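Local coordinates for protein unsaturated glucuronyl hydrolase (Streptococcus agalactiae, PDB 2ZZR) that hydrolyses unsaturated hyaluronate, chondroitin and heparin disaccharides, releasing the unsaturated uronic acid from both (1->3) and (1->4) glycosidic bonds, at residues A[200-205]-A[265-270]; A[171-176]-A[207-212]; A[283-288]-A[344-349]; A[356-361]-A[380-385]. One frame throughout, in Å; residues are numbered along the deposited sequence.

Contact 1: residues A[200-205]-A[265-270]; sequences NHFYAS and YQQIIL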
# COMPACT_ATOMS: atom_id res chain seq x y z
N ASN A 200 3.19 10.49 16.01
CA ASN A 200 2.04 10.30 16.91
C ASN A 200 1.03 9.36 16.29
O ASN A 200 0.54 8.44 16.96
CB ASN A 200 1.36 11.62 17.25
CG ASN A 200 2.18 12.47 18.20
OD1 ASN A 200 3.20 12.03 18.72
ND2 ASN A 200 1.72 13.70 18.44
N HIS A 201 0.73 9.59 15.01
CA HIS A 201 -0.20 8.73 14.29
C HIS A 201 0.31 7.30 14.22
O HIS A 201 -0.46 6.36 14.38
CB HIS A 201 -0.50 9.23 12.88
CG HIS A 201 -1.46 8.35 12.15
ND1 HIS A 201 -2.82 8.56 12.17
CD2 HIS A 201 -1.27 7.21 11.44
CE1 HIS A 201 -3.42 7.61 11.48
NE2 HIS A 201 -2.50 6.78 11.03
N PHE A 202 1.61 7.14 13.97
CA PHE A 202 2.16 5.81 13.94
C PHE A 202 1.91 5.05 15.25
O PHE A 202 1.41 3.93 15.23
CB PHE A 202 3.66 5.75 13.61
CG PHE A 202 4.18 4.35 13.60
CD1 PHE A 202 4.04 3.56 12.46
CD2 PHE A 202 4.67 3.77 14.77
CE1 PHE A 202 4.45 2.22 12.47
CE2 PHE A 202 5.07 2.45 14.79
CZ PHE A 202 4.96 1.66 13.63
N TYR A 203 2.25 5.66 16.38
CA TYR A 203 2.09 4.98 17.67
C TYR A 203 0.64 4.74 18.05
O TYR A 203 0.32 3.71 18.62
CB TYR A 203 2.86 5.70 18.78
CG TYR A 203 4.35 5.51 18.67
CD1 TYR A 203 5.19 6.60 18.41
CD2 TYR A 203 4.93 4.24 18.79
CE1 TYR A 203 6.57 6.43 18.30
CE2 TYR A 203 6.31 4.06 18.68
CZ TYR A 203 7.12 5.16 18.43
OH TYR A 203 8.49 5.00 18.32
N ALA A 204 -0.24 5.69 17.71
CA ALA A 204 -1.68 5.50 17.92
C ALA A 204 -2.16 4.27 17.15
O ALA A 204 -2.97 3.47 17.65
CB ALA A 204 -2.45 6.75 17.50
N SER A 205 -1.64 4.10 15.94
CA SER A 205 -1.96 2.93 15.13
C SER A 205 -1.38 1.65 15.75
O SER A 205 -2.10 0.69 16.01
CB SER A 205 -1.46 3.12 13.70
OG SER A 205 -2.07 4.24 13.08
N TYR A 265 13.39 0.14 17.04
CA TYR A 265 13.45 -1.32 16.89
C TYR A 265 12.13 -2.03 17.23
O TYR A 265 11.87 -3.13 16.74
CB TYR A 265 14.62 -1.92 17.69
CG TYR A 265 14.80 -3.40 17.42
CD1 TYR A 265 14.30 -4.35 18.32
CD2 TYR A 265 15.42 -3.84 16.26
CE1 TYR A 265 14.44 -5.70 18.07
CE2 TYR A 265 15.56 -5.20 15.99
CZ TYR A 265 15.07 -6.12 16.91
OH TYR A 265 15.20 -7.46 16.65
N GLN A 266 11.30 -1.41 18.07
CA GLN A 266 9.96 -1.94 18.35
C GLN A 266 9.17 -2.16 17.05
O GLN A 266 8.30 -3.03 16.97
CB GLN A 266 9.17 -0.99 19.24
CG GLN A 266 9.72 -0.81 20.64
CD GLN A 266 8.86 0.11 21.46
OE1 GLN A 266 8.72 1.30 21.14
NE2 GLN A 266 8.27 -0.42 22.51
N GLN A 267 9.47 -1.35 16.03
CA GLN A 267 8.80 -1.47 14.74
C GLN A 267 9.21 -2.73 13.99
O GLN A 267 8.40 -3.35 13.28
CB GLN A 267 9.06 -0.23 13.89
CG GLN A 267 8.49 1.04 14.48
CD GLN A 267 8.94 2.28 13.74
OE1 GLN A 267 10.13 2.55 13.66
NE2 GLN A 267 7.98 3.05 13.21
N ILE A 268 10.48 -3.12 14.12
CA ILE A 268 10.94 -4.37 13.53
C ILE A 268 10.22 -5.56 14.18
O ILE A 268 9.77 -6.47 13.49
CB ILE A 268 12.49 -4.50 13.63
CG1 ILE A 268 13.15 -3.60 12.56
CG2 ILE A 268 12.94 -5.96 13.45
CD1 ILE A 268 14.66 -3.48 12.68
N ILE A 269 10.08 -5.53 15.51
CA ILE A 269 9.36 -6.60 16.20
C ILE A 269 7.88 -6.63 15.79
O ILE A 269 7.32 -7.71 15.53
CB ILE A 269 9.53 -6.50 17.75
CG1 ILE A 269 11.00 -6.70 18.14
CG2 ILE A 269 8.64 -7.52 18.47
CD1 ILE A 269 11.69 -7.92 17.55
N LEU A 270 7.27 -5.45 15.67
CA LEU A 270 5.88 -5.35 15.22
C LEU A 270 5.73 -5.90 13.80
O LEU A 270 4.77 -6.62 13.50
CB LEU A 270 5.39 -3.91 15.30
CG LEU A 270 3.87 -3.73 15.32
CD1 LEU A 270 3.26 -4.35 16.60
CD2 LEU A 270 3.51 -2.27 15.22
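Phe202 has its ring overlapped by the amide end of Gln267, whose NE2 sits 3.3 Å above the plane of the Phe202 ring, displaced toward the CE2-CZ rim. NE2 is 3.4 Å from Phe202 CZ, and amide and ring stand nearly perpendicular, 82° apart. The amide therefore meets the face with its nitrogen end instead of lying flat on it. Its carbonyl end is anchored: Gln267 OE1 accepts from the backbone N of Asp264, which fixes the rotation of the amide and directs NE2 toward the ring. A glutamine suits this buried place because its CG also touches the ring rim while its polar end is tied back to the chain. Helices 192-209 and 265-280 belong to the alpha barrel of this family 88 hydrolase, and their local axes stay 12.6 Å apart at an angle of 39°. Long side chains, Phe202 and Gln267 above all, bridge that distance, with Ser258 of helix 245-262 touching Phe202 and Tyr259 touching Gln267. Leu270 CD2 adds a looser apolar touch, 4.5 Å from Phe202 CZ. Beside Phe202, Tyr203 brings its ring end nearer the second helix and hydrogen-bonds through its OH to Asp264, the residue that also holds Gln267.

Contact 2: residues A[171-176]-A[207-212]; sequences LIIDCL and NNVVRD. With SO4 (sulfate ion), chain B.
A single side chain, Val209, carries its half of this contact, wedged against Leu171 and Ile173 without one hydrogen bond passing between the two segments. Its two methyls divide the work. CG1 meets the flank of Ile173, 3.9 Å from Ile173 CG1, while CG2 lies over Ile173 CB and also faces Leu171 CD1. The tip of Leu171 comes in from the strand side, with CD1 3.8 Å from Val209 CB. To get there Leu171 accepts the less usual chi1 of 62°, with CG set between its backbone N and carbonyl carbon. Beta-branched valine is short and blunt, well matched to a place where CA atoms of Ile173 and Val209 are only 6.4 Å apart. Helix 192-209 ends here in a wider pi-type turn, and packs on the point where strand 170-172 of a three-stranded antiparallel sheet gives way to a type I turn, Ile172 to Cys175. That turn bears Asp174, assigned as proton donor, and Ile173 also touches the substrate-binding Trp250. On the outer side the chain past Val209 holds a sulfate ion, probably from the crystallisation liquor: Arg211 NH1 gives a bond of 2.8 Å to sulfate O3, and Asp212 N one of 2.8 Å to O2, almost straight at 172°. Between the two segments, then, the link from the helix end to the turn bearing Asp174 is wholly apolar and rests on shape and burial; directed bonds come from beside it, as in the backbone bonds of Ile173 with His218 and Val209 with Phe217.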
# COMPACT_ATOMS: atom_id res chain seq x y z
N LEU A 171 -9.24 6.25 13.34
CA LEU A 171 -8.21 6.09 12.32
C LEU A 171 -8.45 4.78 11.57
O LEU A 171 -9.13 3.88 12.07
CB LEU A 171 -6.80 6.11 12.93
CG LEU A 171 -6.37 5.04 13.95
CD1 LEU A 171 -6.03 3.69 13.31
CD2 LEU A 171 -5.17 5.53 14.77
N ILE A 172 -7.88 4.67 10.37
CA ILE A 172 -7.96 3.45 9.59
C ILE A 172 -6.52 3.01 9.30
O ILE A 172 -5.63 3.86 9.17
CB ILE A 172 -8.80 3.65 8.30
CG1 ILE A 172 -10.25 3.99 8.68
CG2 ILE A 172 -8.75 2.42 7.39
CD1 ILE A 172 -11.15 4.34 7.51
N ILE A 173 -6.28 1.71 9.26
CA ILE A 173 -4.91 1.18 9.20
C ILE A 173 -4.14 1.61 7.94
O ILE A 173 -2.91 1.75 7.98
CB ILE A 173 -4.87 -0.36 9.37
CG1 ILE A 173 -3.42 -0.83 9.61
CG2 ILE A 173 -5.55 -1.07 8.19
CD1 ILE A 173 -3.28 -2.25 10.09
N ASP A 174 -4.86 1.85 6.85
CA ASP A 174 -4.19 2.26 5.61
C ASP A 174 -3.54 3.64 5.72
O ASP A 174 -2.72 4.02 4.88
CB ASP A 174 -5.10 2.13 4.38
CG ASP A 174 -6.23 3.15 4.35
OD1 ASP A 174 -6.92 3.19 3.31
OD2 ASP A 174 -6.44 3.90 5.32
N CYS A 175 -3.89 4.39 6.76
CA CYS A 175 -3.28 5.70 6.98
C CYS A 175 -1.77 5.58 7.25
O CYS A 175 -1.03 6.56 7.10
CB CYS A 175 -3.98 6.49 8.09
SG CYS A 175 -3.65 8.27 8.01
N LEU A 176 -1.32 4.39 7.65
CA LEU A 176 0.11 4.11 7.79
C LEU A 176 0.89 4.41 6.51
O LEU A 176 2.04 4.83 6.57
CB LEU A 176 0.35 2.66 8.23
CG LEU A 176 -0.03 2.31 9.68
CD1 LEU A 176 0.29 0.85 9.93
CD2 LEU A 176 0.70 3.20 10.68
N ASN A 207 -0.35 0.82 18.65
CA ASN A 207 -0.82 0.39 19.96
C ASN A 207 -2.27 -0.05 20.01
O ASN A 207 -2.72 -0.64 21.00
CB ASN A 207 -0.52 1.47 21.00
CG ASN A 207 0.88 1.36 21.56
OD1 ASN A 207 1.33 0.26 21.90
ND2 ASN A 207 1.58 2.48 21.64
N ASN A 208 -3.00 0.20 18.92
CA ASN A 208 -4.45 0.03 18.92
C ASN A 208 -5.00 -0.72 17.71
O ASN A 208 -5.70 -1.73 17.87
CB ASN A 208 -5.14 1.38 19.09
CG ASN A 208 -4.75 2.08 20.39
OD1 ASN A 208 -5.09 1.61 21.48
ND2 ASN A 208 -4.04 3.19 20.27
N VAL A 209 -4.67 -0.25 16.50
CA VAL A 209 -5.20 -0.88 15.29
C VAL A 209 -4.52 -2.22 15.00
O VAL A 209 -5.07 -3.07 14.29
CB VAL A 209 -5.20 0.10 14.07
CG1 VAL A 209 -3.85 0.08 13.34
CG2 VAL A 209 -6.35 -0.22 13.11
N VAL A 210 -3.32 -2.41 15.55
CA VAL A 210 -2.68 -3.72 15.56
C VAL A 210 -3.09 -4.40 16.86
O VAL A 210 -2.99 -3.81 17.94
CB VAL A 210 -1.14 -3.62 15.47
CG1 VAL A 210 -0.50 -5.01 15.43
CG2 VAL A 210 -0.73 -2.81 14.24
N ARG A 211 -3.57 -5.64 16.75
CA ARG A 211 -4.08 -6.39 17.90
C ARG A 211 -2.98 -7.20 18.60
O ARG A 211 -1.91 -7.43 18.03
CB ARG A 211 -5.21 -7.33 17.46
CG ARG A 211 -6.34 -6.63 16.73
CD ARG A 211 -7.56 -7.55 16.56
NE ARG A 211 -8.26 -7.74 17.83
CZ ARG A 211 -9.44 -8.34 17.97
NH1 ARG A 211 -9.99 -8.45 19.17
NH2 ARG A 211 -10.08 -8.82 16.90
N ASP A 212 -3.25 -7.63 19.83
CA ASP A 212 -2.29 -8.39 20.63
C ASP A 212 -1.80 -9.68 19.98
O ASP A 212 -0.71 -10.15 20.29
CB ASP A 212 -2.86 -8.70 22.03
CG ASP A 212 -2.97 -7.47 22.91
OD1 ASP A 212 -2.74 -6.34 22.44
OD2 ASP A 212 -3.31 -7.64 24.10
S SO4 B . -7.00 -6.62 21.24
O1 SO4 B . -7.15 -6.05 22.57
O2 SO4 B . -5.67 -7.21 21.11
O3 SO4 B . -8.02 -7.64 21.02
O4 SO4 B . -7.15 -5.56 20.24

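Contact 3: residues A[283-288]-A[344-349]; sequences PEDKVS and EQYSNN. With SO4 (sulfate ion), chain D.
Tyr346 donates its phenolic proton to Asp285, in a short bond of 2.6 Å from OH to OD2. The carboxylate oxygen receives it on its syn lone pair and lies at the ring edge, in the ring plane, although carboxylate and ring are turned 74° apart. Val287 closes on the same ring from over one face. Its CG1 makes a CH-pi contact 4.2 Å from the centroid of the Tyr346 ring and 19° off the normal, while CG2 leans on the rim, 3.6 Å from Tyr346 CE2. Tyrosine suits the place because one residue offers both an apolar face and a polar end. What positions the acceptor is an Asx turn: Asp285 OD1 takes the backbone N of Val287 at 3.1 Å, from above the carboxylate plane. CG of Asp285 lies between the backbone N and carbonyl carbon, chi1 74°, which folds the group back to that N-H. A salt bridge from Arg302 to OD1 gives the carboxylate a further hold and would be expected to favour its charged form. Overlapping this is a type I turn, Pro283 to Lys286, in the loop between barrel helices 265-280 and 304-318; Tyr346 comes from the segment of helix 328-346. Farther out, the bent Lys286 chain brings NZ 2.9 Å from Glu284 O, across the turn, and the same amine binds O2 of a sulfate ion that Arg16 also holds.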
# COMPACT_ATOMS: atom_id res chain seq x y z
N PRO A 283 -2.12 -19.68 1.55
CA PRO A 283 -2.41 -21.02 1.01
C PRO A 283 -1.23 -21.61 0.25
O PRO A 283 -0.14 -21.03 0.24
CB PRO A 283 -3.57 -20.75 0.05
CG PRO A 283 -3.27 -19.39 -0.48
CD PRO A 283 -2.71 -18.62 0.70
N GLU A 284 -1.46 -22.75 -0.41
CA GLU A 284 -0.40 -23.49 -1.10
C GLU A 284 0.43 -22.65 -2.08
O GLU A 284 1.66 -22.78 -2.11
CB GLU A 284 -0.98 -24.73 -1.81
CG GLU A 284 0.01 -25.86 -2.05
CD GLU A 284 0.95 -25.61 -3.22
OE1 GLU A 284 0.54 -24.95 -4.21
OE2 GLU A 284 2.11 -26.08 -3.16
N ASP A 285 -0.22 -21.81 -2.88
CA ASP A 285 0.49 -20.98 -3.86
C ASP A 285 1.02 -19.66 -3.28
O ASP A 285 1.51 -18.81 -4.02
CB ASP A 285 -0.35 -20.77 -5.14
CG ASP A 285 -1.50 -19.78 -4.96
OD1 ASP A 285 -1.70 -19.24 -3.85
OD2 ASP A 285 -2.23 -19.55 -5.95
N LYS A 286 0.90 -19.50 -1.97
CA LYS A 286 1.42 -18.34 -1.22
C LYS A 286 0.79 -16.99 -1.60
O LYS A 286 1.39 -15.93 -1.39
CB LYS A 286 2.96 -18.27 -1.30
CG LYS A 286 3.70 -19.60 -1.10
CD LYS A 286 3.36 -20.29 0.22
CE LYS A 286 4.27 -21.49 0.47
NZ LYS A 286 4.07 -22.60 -0.53
N VAL A 287 -0.42 -17.04 -2.16
CA VAL A 287 -1.16 -15.82 -2.50
C VAL A 287 -2.41 -15.73 -1.64
O VAL A 287 -3.30 -16.57 -1.73
CB VAL A 287 -1.48 -15.73 -4.02
CG1 VAL A 287 -2.41 -14.55 -4.31
CG2 VAL A 287 -0.20 -15.60 -4.83
N SER A 288 -2.46 -14.70 -0.80
CA SER A 288 -3.52 -14.52 0.18
C SER A 288 -4.92 -14.61 -0.42
O SER A 288 -5.19 -13.99 -1.45
CB SER A 288 -3.37 -13.16 0.86
OG SER A 288 -3.43 -12.12 -0.09
N GLU A 344 3.53 -15.73 -12.20
CA GLU A 344 3.27 -16.95 -12.98
C GLU A 344 1.80 -17.36 -13.04
O GLU A 344 1.39 -18.05 -13.97
CB GLU A 344 4.11 -18.11 -12.44
CG GLU A 344 5.61 -17.94 -12.63
CD GLU A 344 6.42 -19.13 -12.12
OE1 GLU A 344 5.84 -20.05 -11.51
OE2 GLU A 344 7.65 -19.12 -12.34
N GLN A 345 1.02 -16.94 -12.05
CA GLN A 345 -0.35 -17.43 -11.93
C GLN A 345 -1.42 -16.34 -11.93
O GLN A 345 -2.59 -16.63 -12.21
CB GLN A 345 -0.51 -18.32 -10.69
CG GLN A 345 0.33 -19.61 -10.69
CD GLN A 345 0.05 -20.52 -11.88
OE1 GLN A 345 0.98 -21.03 -12.51
NE2 GLN A 345 -1.23 -20.74 -12.18
N TYR A 346 -1.03 -15.11 -11.61
CA TYR A 346 -2.01 -14.04 -11.39
C TYR A 346 -1.87 -12.81 -12.29
O TYR A 346 -2.78 -11.99 -12.36
CB TYR A 346 -2.05 -13.66 -9.91
CG TYR A 346 -2.57 -14.77 -9.03
CD1 TYR A 346 -3.93 -14.92 -8.80
CD2 TYR A 346 -1.69 -15.69 -8.44
CE1 TYR A 346 -4.42 -15.96 -8.01
CE2 TYR A 346 -2.18 -16.73 -7.64
CZ TYR A 346 -3.54 -16.86 -7.43
OH TYR A 346 -4.04 -17.87 -6.65
N SER A 347 -0.73 -12.69 -12.96
CA SER A 347 -0.49 -11.55 -13.84
C SER A 347 -1.29 -11.68 -15.14
O SER A 347 -1.55 -12.79 -15.61
CB SER A 347 1.00 -11.37 -14.14
OG SER A 347 1.51 -12.49 -14.83
N ASN A 348 -1.66 -10.53 -15.70
CA ASN A 348 -2.46 -10.46 -16.92
C ASN A 348 -1.74 -10.97 -18.16
O ASN A 348 -0.62 -10.53 -18.47
CB ASN A 348 -2.92 -9.03 -17.17
CG ASN A 348 -3.68 -8.87 -18.48
OD1 ASN A 348 -4.65 -9.57 -18.74
ND2 ASN A 348 -3.23 -7.94 -19.31
N ASN A 349 -2.39 -11.88 -18.88
CA ASN A 349 -1.86 -12.40 -20.14
C ASN A 349 -2.59 -11.87 -21.37
O ASN A 349 -2.01 -11.83 -22.46
CB ASN A 349 -1.87 -13.93 -20.12
CG ASN A 349 -0.80 -14.51 -19.21
OD1 ASN A 349 0.35 -14.07 -19.23
ND2 ASN A 349 -1.18 -15.48 -18.39
S SO4 D . 2.43 -25.26 1.68
O1 SO4 D . 3.16 -25.67 2.88
O2 SO4 D . 2.40 -23.80 1.58
O3 SO4 D . 3.09 -25.81 0.50
O4 SO4 D . 1.05 -25.74 1.77

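Contact 4: residues A[356-361]-A[380-385]; sequences PLLLHG and YYYLEA
Leu358 and Tyr382 form the closer-packed part of this contact, which sets the connection after helix 328-346 against helix 376-390, the last helix of this alpha-barrel chain. Leu358 CD2 lies 3.9 Å from Tyr382 CB, and its other methyl, CD1, stands over one face of the Tyr382 ring, 4.2 Å above the plane and toward the rim. With CG anti to the backbone N (chi1 -175°), the isobutyl branch of Leu358 straddles the base of the tyrosine, one methyl on the CB and one on the ring. Branched leucine suits the site since its two methyls can meet two different surfaces. Leu357 packs more loosely. Its CB is 4.3 Å from Tyr382 CD2, and its CD1 approaches Leu383 CB at 4.2 Å, with Leu39 of helix 25-46 touching both leucines. Past this, Leu359 and His360 take the chain away from the helix to a partly exposed stretch, where His360 ND1 finds Asp372. No hydrogen bond joins the two segments, yet the loop is fastened one residue before the second of them: the carboxylate of Asp379 accepts the backbone N of Leu357 and of Leu358, one on each oxygen. On the helix itself, one turn spans Tyr380 and Glu384, and Tyr380 OH donates to Glu384 OE1 at 2.7 Å, on the anti lone pair of that oxygen.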
# COMPACT_ATOMS: atom_id res chain seq x y z
N PRO A 356 -6.20 -5.13 -16.39
CA PRO A 356 -5.26 -4.76 -15.33
C PRO A 356 -3.93 -5.48 -15.50
O PRO A 356 -3.81 -6.37 -16.34
CB PRO A 356 -5.97 -5.25 -14.07
CG PRO A 356 -6.70 -6.47 -14.52
CD PRO A 356 -7.07 -6.25 -15.98
N LEU A 357 -2.93 -5.10 -14.71
CA LEU A 357 -1.65 -5.80 -14.71
C LEU A 357 -1.77 -7.13 -13.97
O LEU A 357 -1.11 -8.11 -14.32
CB LEU A 357 -0.57 -4.94 -14.06
CG LEU A 357 -0.34 -3.52 -14.59
CD1 LEU A 357 0.86 -2.90 -13.91
CD2 LEU A 357 -0.15 -3.52 -16.12
N LEU A 358 -2.63 -7.14 -12.96
CA LEU A 358 -2.75 -8.23 -12.01
C LEU A 358 -4.22 -8.56 -11.79
O LEU A 358 -5.03 -7.67 -11.56
CB LEU A 358 -2.09 -7.83 -10.68
CG LEU A 358 -1.96 -8.83 -9.53
CD1 LEU A 358 -0.96 -9.94 -9.83
CD2 LEU A 358 -1.57 -8.11 -8.24
N LEU A 359 -4.56 -9.85 -11.87
CA LEU A 359 -5.94 -10.30 -11.72
C LEU A 359 -6.22 -10.78 -10.29
O LEU A 359 -5.30 -10.90 -9.48
CB LEU A 359 -6.23 -11.42 -12.72
CG LEU A 359 -6.07 -11.13 -14.21
CD1 LEU A 359 -6.11 -12.42 -15.03
CD2 LEU A 359 -7.10 -10.14 -14.71
N HIS A 360 -7.49 -11.04 -10.01
CA HIS A 360 -7.94 -11.70 -8.78
C HIS A 360 -7.66 -10.94 -7.48
O HIS A 360 -7.08 -11.48 -6.54
CB HIS A 360 -7.44 -13.15 -8.72
CG HIS A 360 -7.68 -13.92 -9.98
ND1 HIS A 360 -8.95 -14.26 -10.41
CD2 HIS A 360 -6.83 -14.41 -10.91
CE1 HIS A 360 -8.86 -14.93 -11.55
NE2 HIS A 360 -7.58 -15.03 -11.88
N GLY A 361 -8.06 -9.67 -7.46
CA GLY A 361 -8.09 -8.88 -6.23
C GLY A 361 -9.52 -8.81 -5.70
O GLY A 361 -10.46 -9.23 -6.38
N TYR A 380 -0.34 -1.37 -9.07
CA TYR A 380 0.76 -0.52 -8.66
C TYR A 380 1.78 -1.28 -7.80
O TYR A 380 2.99 -1.24 -8.09
CB TYR A 380 0.29 0.77 -7.95
CG TYR A 380 1.51 1.47 -7.42
CD1 TYR A 380 1.94 1.25 -6.12
CD2 TYR A 380 2.30 2.26 -8.26
CE1 TYR A 380 3.11 1.82 -5.64
CE2 TYR A 380 3.48 2.84 -7.79
CZ TYR A 380 3.87 2.61 -6.48
OH TYR A 380 5.03 3.15 -5.98
N TYR A 381 1.33 -1.94 -6.73
CA TYR A 381 2.26 -2.62 -5.82
C TYR A 381 2.93 -3.85 -6.45
O TYR A 381 4.08 -4.18 -6.12
CB TYR A 381 1.61 -2.93 -4.47
CG TYR A 381 1.32 -1.68 -3.67
CD1 TYR A 381 2.36 -0.87 -3.21
CD2 TYR A 381 0.01 -1.31 -3.36
CE1 TYR A 381 2.11 0.30 -2.49
CE2 TYR A 381 -0.26 -0.16 -2.63
CZ TYR A 381 0.79 0.63 -2.20
OH TYR A 381 0.52 1.77 -1.49
N TYR A 382 2.23 -4.50 -7.37
CA TYR A 382 2.82 -5.58 -8.15
C TYR A 382 4.00 -5.05 -8.97
O TYR A 382 5.11 -5.58 -8.90
CB TYR A 382 1.76 -6.24 -9.04
CG TYR A 382 2.31 -7.20 -10.08
CD1 TYR A 382 2.95 -8.38 -9.69
CD2 TYR A 382 2.16 -6.93 -11.44
CE1 TYR A 382 3.45 -9.26 -10.65
CE2 TYR A 382 2.65 -7.82 -12.40
CZ TYR A 382 3.29 -8.97 -12.00
OH TYR A 382 3.78 -9.86 -12.93
N LEU A 383 3.77 -3.99 -9.73
CA LEU A 383 4.84 -3.37 -10.51
C LEU A 383 5.95 -2.78 -9.62
O LEU A 383 7.13 -2.88 -9.94
CB LEU A 383 4.29 -2.33 -11.49
CG LEU A 383 5.27 -1.71 -12.49
CD1 LEU A 383 5.97 -2.80 -13.32
CD2 LEU A 383 4.53 -0.73 -13.39
N GLU A 384 5.57 -2.19 -8.48
CA GLU A 384 6.58 -1.70 -7.54
C GLU A 384 7.46 -2.84 -7.03
O GLU A 384 8.68 -2.68 -6.90
CB GLU A 384 5.95 -0.93 -6.37
CG GLU A 384 6.99 -0.14 -5.59
CD GLU A 384 6.51 0.28 -4.22
OE1 GLU A 384 5.81 1.31 -4.14
OE2 GLU A 384 6.85 -0.40 -3.23
N ALA A 385 6.85 -4.00 -6.75
CA ALA A 385 7.61 -5.18 -6.32
C ALA A 385 8.59 -5.61 -7.40
O ALA A 385 9.76 -5.90 -7.11
CB ALA A 385 6.67 -6.33 -5.97

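From the N terminus, 171-176 comes first and is joined by 207-212, closing the loop of contact 2. Before that loop ends, 200-205 has opened contact 1, which 265-270 closes, so the two cross; they share helix 192-209 and touch, as where Phe202 and Ser205 pack on Leu176. Contacts 3 and 4 follow in series. Contact 3 brings helix 328-346 back to the loop after helix 265-280, and contact 4 folds the next connection onto helix 376-390. These two meet through a probable backbone bond, Tyr346 O to Leu359 N. Contacts 1 and 4 lie on opposite sides of the chain's centre, their centres about 27 Å apart.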